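PDB 3I42: response regulator receiver domain protein (CheY-like) from Methylobacillus flagellatus KT, which is of unknown function but, as a CheY-like receiver domain, probably takes part in two-component signalling by accepting a phosphoryl group on a conserved aspartate. Local coordinates for residues I8-Y12 against Q13-E17; P58-S61 against G62-V66; K105-D108 against I109-E113. All blocks are in the same frame, centred on the assembly; numbering follows the deposited sequence.

Contact 1: residues I8-Y12 against Q13-E17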
# COMPACT_ATOMS: atom_id res chain seq x y z
N ILE A 8 -16.66 11.51 -0.20
CA ILE A 8 -16.22 11.38 1.15
C ILE A 8 -17.19 10.49 1.91
O ILE A 8 -18.40 10.73 1.90
CB ILE A 8 -16.17 12.76 1.84
CG1 ILE A 8 -15.15 13.65 1.16
CG2 ILE A 8 -15.86 12.62 3.33
CD1 ILE A 8 -15.52 15.17 1.38
N VAL A 9 -16.65 9.49 2.60
CA VAL A 9 -17.47 8.59 3.42
C VAL A 9 -17.12 8.75 4.89
O VAL A 9 -16.05 8.32 5.36
CB VAL A 9 -17.33 7.09 3.00
CG1 VAL A 9 -18.29 6.23 3.82
CG2 VAL A 9 -17.59 6.92 1.48
N GLU A 10 -18.04 9.34 5.63
CA GLU A 10 -17.73 9.83 6.95
C GLU A 10 -19.06 10.12 7.62
O GLU A 10 -19.91 10.82 7.03
CB GLU A 10 -16.88 11.11 6.83
CG GLU A 10 -16.88 12.02 8.05
CD GLU A 10 -16.46 11.30 9.33
OE1 GLU A 10 -15.38 10.67 9.32
OE2 GLU A 10 -17.19 11.38 10.34
N ASP A 11 -19.25 9.59 8.82
CA ASP A 11 -20.56 9.68 9.49
C ASP A 11 -20.83 10.95 10.30
O ASP A 11 -22.00 11.24 10.58
CB ASP A 11 -20.82 8.47 10.37
CG ASP A 11 -19.71 8.20 11.34
OD1 ASP A 11 -18.53 8.19 10.91
OD2 ASP A 11 -20.02 8.00 12.54
N TYR A 12 -19.78 11.69 10.65
CA TYR A 12 -19.93 12.93 11.41
C TYR A 12 -20.13 14.12 10.47
O TYR A 12 -19.20 14.50 9.76
CB TYR A 12 -18.73 13.16 12.34
CG TYR A 12 -18.89 14.39 13.23
CD1 TYR A 12 -20.16 14.77 13.71
CD2 TYR A 12 -17.79 15.17 13.59
CE1 TYR A 12 -20.32 15.90 14.51
CE2 TYR A 12 -17.94 16.29 14.41
CZ TYR A 12 -19.20 16.65 14.85
OH TYR A 12 -19.35 17.75 15.65
N GLN A 13 -21.33 14.70 10.45
CA GLN A 13 -21.63 15.77 9.51
C GLN A 13 -20.57 16.88 9.51
O GLN A 13 -20.02 17.24 8.47
CB GLN A 13 -22.99 16.37 9.81
CG GLN A 13 -23.29 17.58 8.95
CD GLN A 13 -24.53 18.31 9.39
OE1 GLN A 13 -25.27 17.85 10.27
NE2 GLN A 13 -24.81 19.47 8.76
N ALA A 14 -20.27 17.42 10.69
CA ALA A 14 -19.32 18.52 10.80
C ALA A 14 -17.92 18.15 10.25
O ALA A 14 -17.32 18.94 9.53
CB ALA A 14 -19.24 19.03 12.24
N ALA A 15 -17.41 16.95 10.56
CA ALA A 15 -16.15 16.47 9.96
C ALA A 15 -16.24 16.35 8.44
O ALA A 15 -15.30 16.65 7.72
CB ALA A 15 -15.72 15.14 10.57
N ALA A 16 -17.40 15.88 7.97
CA ALA A 16 -17.62 15.70 6.54
C ALA A 16 -17.58 17.01 5.76
O ALA A 16 -16.93 17.11 4.71
CB ALA A 16 -18.95 14.94 6.29
N GLU A 17 -18.28 18.02 6.26
CA GLU A 17 -18.31 19.34 5.65
C GLU A 17 -16.93 20.02 5.60
O GLU A 17 -16.58 20.63 4.60
CB GLU A 17 -19.33 20.21 6.40
CG GLU A 17 -20.78 19.64 6.38
CD GLU A 17 -21.75 20.42 7.33
OE1 GLU A 17 -21.25 21.05 8.31
OE2 GLU A 17 -23.00 20.39 7.10
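The carbonyl of Y12 receives A16 N at 2.9 Å from Y12 O, and this i to i+4 bond closes the first turn of helix 13-25 directly after the loop that leaves strand 4-9. The segments thus form the opening strand-to-helix turn of the receiver domain, part of the beta-alpha-beta unit completed by strand 28-33. Y12 occupies the N-cap position, but its side chain packs against the helix instead of capping it. With CG anti to the backbone N (chi1 -175°), the phenol ring swings over the first residues of the helix. A14 CB lies over one face in a CH-pi contact, 4.0 Å from the Y12 ring centroid and 28° off the ring normal. That methyl sits toward the hydroxyl end of the ring, 3.5 Å from Y12 CZ, while A15 CB meets Y12 CD2 at 3.7 Å.

The E10 side chain reaches forward along the loop to the helix start. Its chain bends at chi2, and its aliphatic part lies against the first turn, with E10 CG 4.0 Å from A16 CB. The carboxylate turns to the loop backbone, where E10 OE2 accepts Y12 N at 2.6 Å on its anti side. E10 OE1 lies close to OD2 of D54, the predicted phosphorylation site, as a like charge, and D11 follows E10 in sequence; this is consistent with the acidic pair that binds magnesium in other receiver domains. Deeper in, I8 CD1 packs near A16 O, and I8 also packs on F19 and L23 further along the same helix. At the helix surface the Q13 side chain, extended beyond CG, donates a hydrogen bond from Q13 NE2 to E17 OE2, 2.6 Å long, meeting that oxygen from above the carboxylate plane.

Contact 2: residues P58-S61 against G62-V66; sequences PDTS and GLALV
S61 binds the first turn of helix 62-71 twice. Its hydroxyl accepts A64 N, with 2.9 Å between S61 OG and A64 N and an almost straight N-H...O angle of 169°; its carbonyl takes L65 N, 3.1 Å from S61 O. OG can cap in this way because it stands between its own backbone N and carbonyl carbon (chi1 76°), which sets it before the amide of A64. The S61 carbonyl has a second donor, T60 OG1, which lies 3.0 Å from S61 O in the carbonyl plane and on a lone pair, whereas L65 N comes in tilted from that plane. S61 is thus a serine N-cap, ending the loop that runs from strand 50-54 into this helix. A valine in place of T60 would probably cost the T60 OG1 to S61 O bond and leave the S61 carbonyl with L65 N as its one donor from this turn. A64 CB packs against both hydroxyls, 3.4 Å from S61 OG and 3.7 Å from T60 OG1. The T60 methyl, CG2, meets L65 CB at 4.1 Å, the two side chains crossing at about a right angle, and L65 packs on L57 beyond.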
# COMPACT_ATOMS: atom_id res chain seq x y z
N PRO A 58 -20.49 3.61 10.74
CA PRO A 58 -21.50 3.06 11.62
C PRO A 58 -21.87 1.60 11.24
O PRO A 58 -21.95 0.74 12.14
CB PRO A 58 -22.71 3.99 11.42
CG PRO A 58 -22.21 5.15 10.56
CD PRO A 58 -21.00 4.69 9.86
N ASP A 59 -22.03 1.32 9.95
CA ASP A 59 -22.58 0.04 9.48
C ASP A 59 -21.55 -0.97 8.93
O ASP A 59 -21.95 -2.01 8.36
CB ASP A 59 -23.64 0.31 8.38
CG ASP A 59 -23.10 1.21 7.25
OD1 ASP A 59 -22.04 1.89 7.44
OD2 ASP A 59 -23.73 1.24 6.17
N THR A 60 -20.26 -0.68 9.08
CA THR A 60 -19.23 -1.47 8.38
C THR A 60 -17.86 -0.98 8.75
O THR A 60 -17.72 0.14 9.25
CB THR A 60 -19.40 -1.40 6.82
OG1 THR A 60 -18.42 -2.21 6.17
CG2 THR A 60 -19.29 0.08 6.27
N SER A 61 -16.83 -1.79 8.51
CA SER A 61 -15.45 -1.30 8.57
C SER A 61 -15.10 -0.63 7.24
O SER A 61 -15.75 -0.90 6.23
CB SER A 61 -14.44 -2.41 8.89
OG SER A 61 -14.21 -3.23 7.75
N GLY A 62 -14.12 0.26 7.24
CA GLY A 62 -13.68 0.89 6.00
C GLY A 62 -13.12 -0.16 5.06
O GLY A 62 -13.35 -0.13 3.84
N LEU A 63 -12.40 -1.11 5.63
CA LEU A 63 -11.84 -2.20 4.85
C LEU A 63 -12.89 -3.08 4.14
O LEU A 63 -12.76 -3.37 2.96
CB LEU A 63 -10.91 -3.07 5.70
CG LEU A 63 -10.34 -4.22 4.83
CD1 LEU A 63 -9.15 -3.73 4.02
CD2 LEU A 63 -10.00 -5.48 5.66
N ALA A 64 -13.91 -3.51 4.87
CA ALA A 64 -14.96 -4.30 4.24
C ALA A 64 -15.67 -3.44 3.17
O ALA A 64 -16.06 -3.93 2.12
CB ALA A 64 -15.96 -4.80 5.29
N LEU A 65 -15.80 -2.14 3.41
CA LEU A 65 -16.45 -1.29 2.40
C LEU A 65 -15.63 -1.14 1.11
O LEU A 65 -16.19 -1.19 0.03
CB LEU A 65 -16.82 0.10 2.96
CG LEU A 65 -17.50 1.02 1.95
CD1 LEU A 65 -18.89 0.48 1.51
CD2 LEU A 65 -17.67 2.40 2.55
N VAL A 66 -14.32 -0.96 1.21
CA VAL A 66 -13.55 -0.72 -0.02
C VAL A 66 -13.57 -1.97 -0.93
O VAL A 66 -13.61 -1.86 -2.15
CB VAL A 66 -12.12 -0.22 0.26
CG1 VAL A 66 -11.28 -1.31 0.80
CG2 VAL A 66 -11.48 0.35 -1.01

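Contact 3: residues K105-D108 against I109-E113; sequences KPID and IASLE
An aspartate N-cap starts helix 109-119, the last helix of the receiver domain, with D108 as the capping residue and S111 and L112 as its partners. With chi1 at 63°, CG folds back over the D108 backbone. This puts OD1 in front of the S111 amide, 3.1 Å from D108 OD1 to S111 N, and the donor arrives nearly along the C-O axis of the carboxylate. The backbone carbonyl of D108 accepts L112 N in the first helical i to i+4 bond, 3.1 Å from D108 O; S111 N adds a weak bond to the same oxygen. The hydroxyl of S111 lies near both acceptors, with S111 OG 2.9 Å from D108 O and equally 2.9 Å from D108 OD1. Its single proton can serve only one of them at a time, and the choice stays open.

The loop before the cap follows strand 101-104 and contains the cis peptide bond between K105 and P106, a familiar feature of receiver domains. K105 NZ forms a salt bridge with OD2 of D54, the predicted phosphorylation site. Next to the polar cluster the contact becomes apolar. L112 is buried against F19 and L23 of helix 13-25 and L103 of the preceding strand, and I107, which touches V83, crosses it at about a right angle, its CG2 methyl resting 3.8 Å from L112 CG.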
# COMPACT_ATOMS: atom_id res chain seq x y z
N LYS A 105 -5.87 11.10 10.54
CA LYS A 105 -6.52 12.27 11.18
C LYS A 105 -5.59 12.96 12.20
O LYS A 105 -4.77 12.30 12.84
CB LYS A 105 -7.83 11.90 11.86
CG LYS A 105 -8.91 11.46 10.91
CD LYS A 105 -9.98 10.73 11.69
CE LYS A 105 -10.70 9.69 10.85
NZ LYS A 105 -11.65 8.89 11.67
N PRO A 106 -5.70 14.29 12.35
CA PRO A 106 -6.64 15.17 11.65
C PRO A 106 -6.17 15.50 10.22
O PRO A 106 -4.97 15.57 9.97
CB PRO A 106 -6.63 16.41 12.51
CG PRO A 106 -5.22 16.49 13.00
CD PRO A 106 -4.77 15.06 13.20
N ILE A 107 -7.12 15.64 9.30
CA ILE A 107 -6.82 15.92 7.90
C ILE A 107 -6.55 17.41 7.69
O ILE A 107 -7.19 18.27 8.30
CB ILE A 107 -7.97 15.43 6.94
CG1 ILE A 107 -8.23 13.92 7.07
CG2 ILE A 107 -7.66 15.74 5.49
CD1 ILE A 107 -6.98 13.03 6.98
N ASP A 108 -5.61 17.73 6.81
CA ASP A 108 -5.39 19.12 6.43
C ASP A 108 -4.93 19.22 4.98
O ASP A 108 -4.56 18.20 4.38
CB ASP A 108 -4.42 19.82 7.42
CG ASP A 108 -3.02 19.20 7.42
OD1 ASP A 108 -2.68 18.39 6.53
OD2 ASP A 108 -2.24 19.56 8.33
N ILE A 109 -4.93 20.43 4.44
CA ILE A 109 -4.60 20.67 3.03
C ILE A 109 -3.24 20.13 2.62
O ILE A 109 -3.05 19.74 1.46
CB ILE A 109 -4.78 22.17 2.69
CG1 ILE A 109 -6.19 22.40 2.15
CG2 ILE A 109 -3.74 22.66 1.68
CD1 ILE A 109 -6.84 23.60 2.73
N ALA A 110 -2.29 20.10 3.55
CA ALA A 110 -0.91 19.70 3.23
C ALA A 110 -0.80 18.20 2.99
O ALA A 110 0.01 17.74 2.18
CB ALA A 110 0.05 20.08 4.36
N SER A 111 -1.59 17.45 3.73
CA SER A 111 -1.54 16.00 3.61
C SER A 111 -2.38 15.57 2.40
O SER A 111 -2.02 14.62 1.69
CB SER A 111 -1.99 15.35 4.92
OG SER A 111 -3.29 15.78 5.30
N LEU A 112 -3.45 16.32 2.12
CA LEU A 112 -4.30 16.10 0.95
C LEU A 112 -3.67 16.43 -0.38
O LEU A 112 -3.83 15.69 -1.35
CB LEU A 112 -5.63 16.88 1.04
CG LEU A 112 -6.77 16.28 1.85
CD1 LEU A 112 -7.90 17.31 1.89
CD2 LEU A 112 -7.23 14.97 1.22
N GLU A 113 -2.95 17.53 -0.43
CA GLU A 113 -2.41 18.01 -1.69
C GLU A 113 -1.60 16.95 -2.52
O GLU A 113 -1.89 16.79 -3.70
CB GLU A 113 -1.69 19.36 -1.51
CG GLU A 113 -1.21 20.00 -2.80
CD GLU A 113 0.18 19.55 -3.18
OE1 GLU A 113 0.98 19.25 -2.26
OE2 GLU A 113 0.48 19.49 -4.40

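All three contacts begin helices of one receiver domain, each after a loop from the parallel sheet. Contacts 1 and 3 each bring a side chain to D54, the predicted phosphorylation site, and the loop of contact 2 follows the strand that ends there. Contacts 1 and 2 touch: D11 CB packs on P58 CG at 3.6 Å, and V9 CG1 lies 4.1 Å from L65 CD2. Contact 3 comes to about 5 Å from contact 1 between nearest atoms; K105 is the salt-bridge partner of D54 and E10 a close like charge. Contacts 2 and 3, on opposite sides of the chain's centre, stay about 10 Å apart at their nearest atoms and 22 Å between centres.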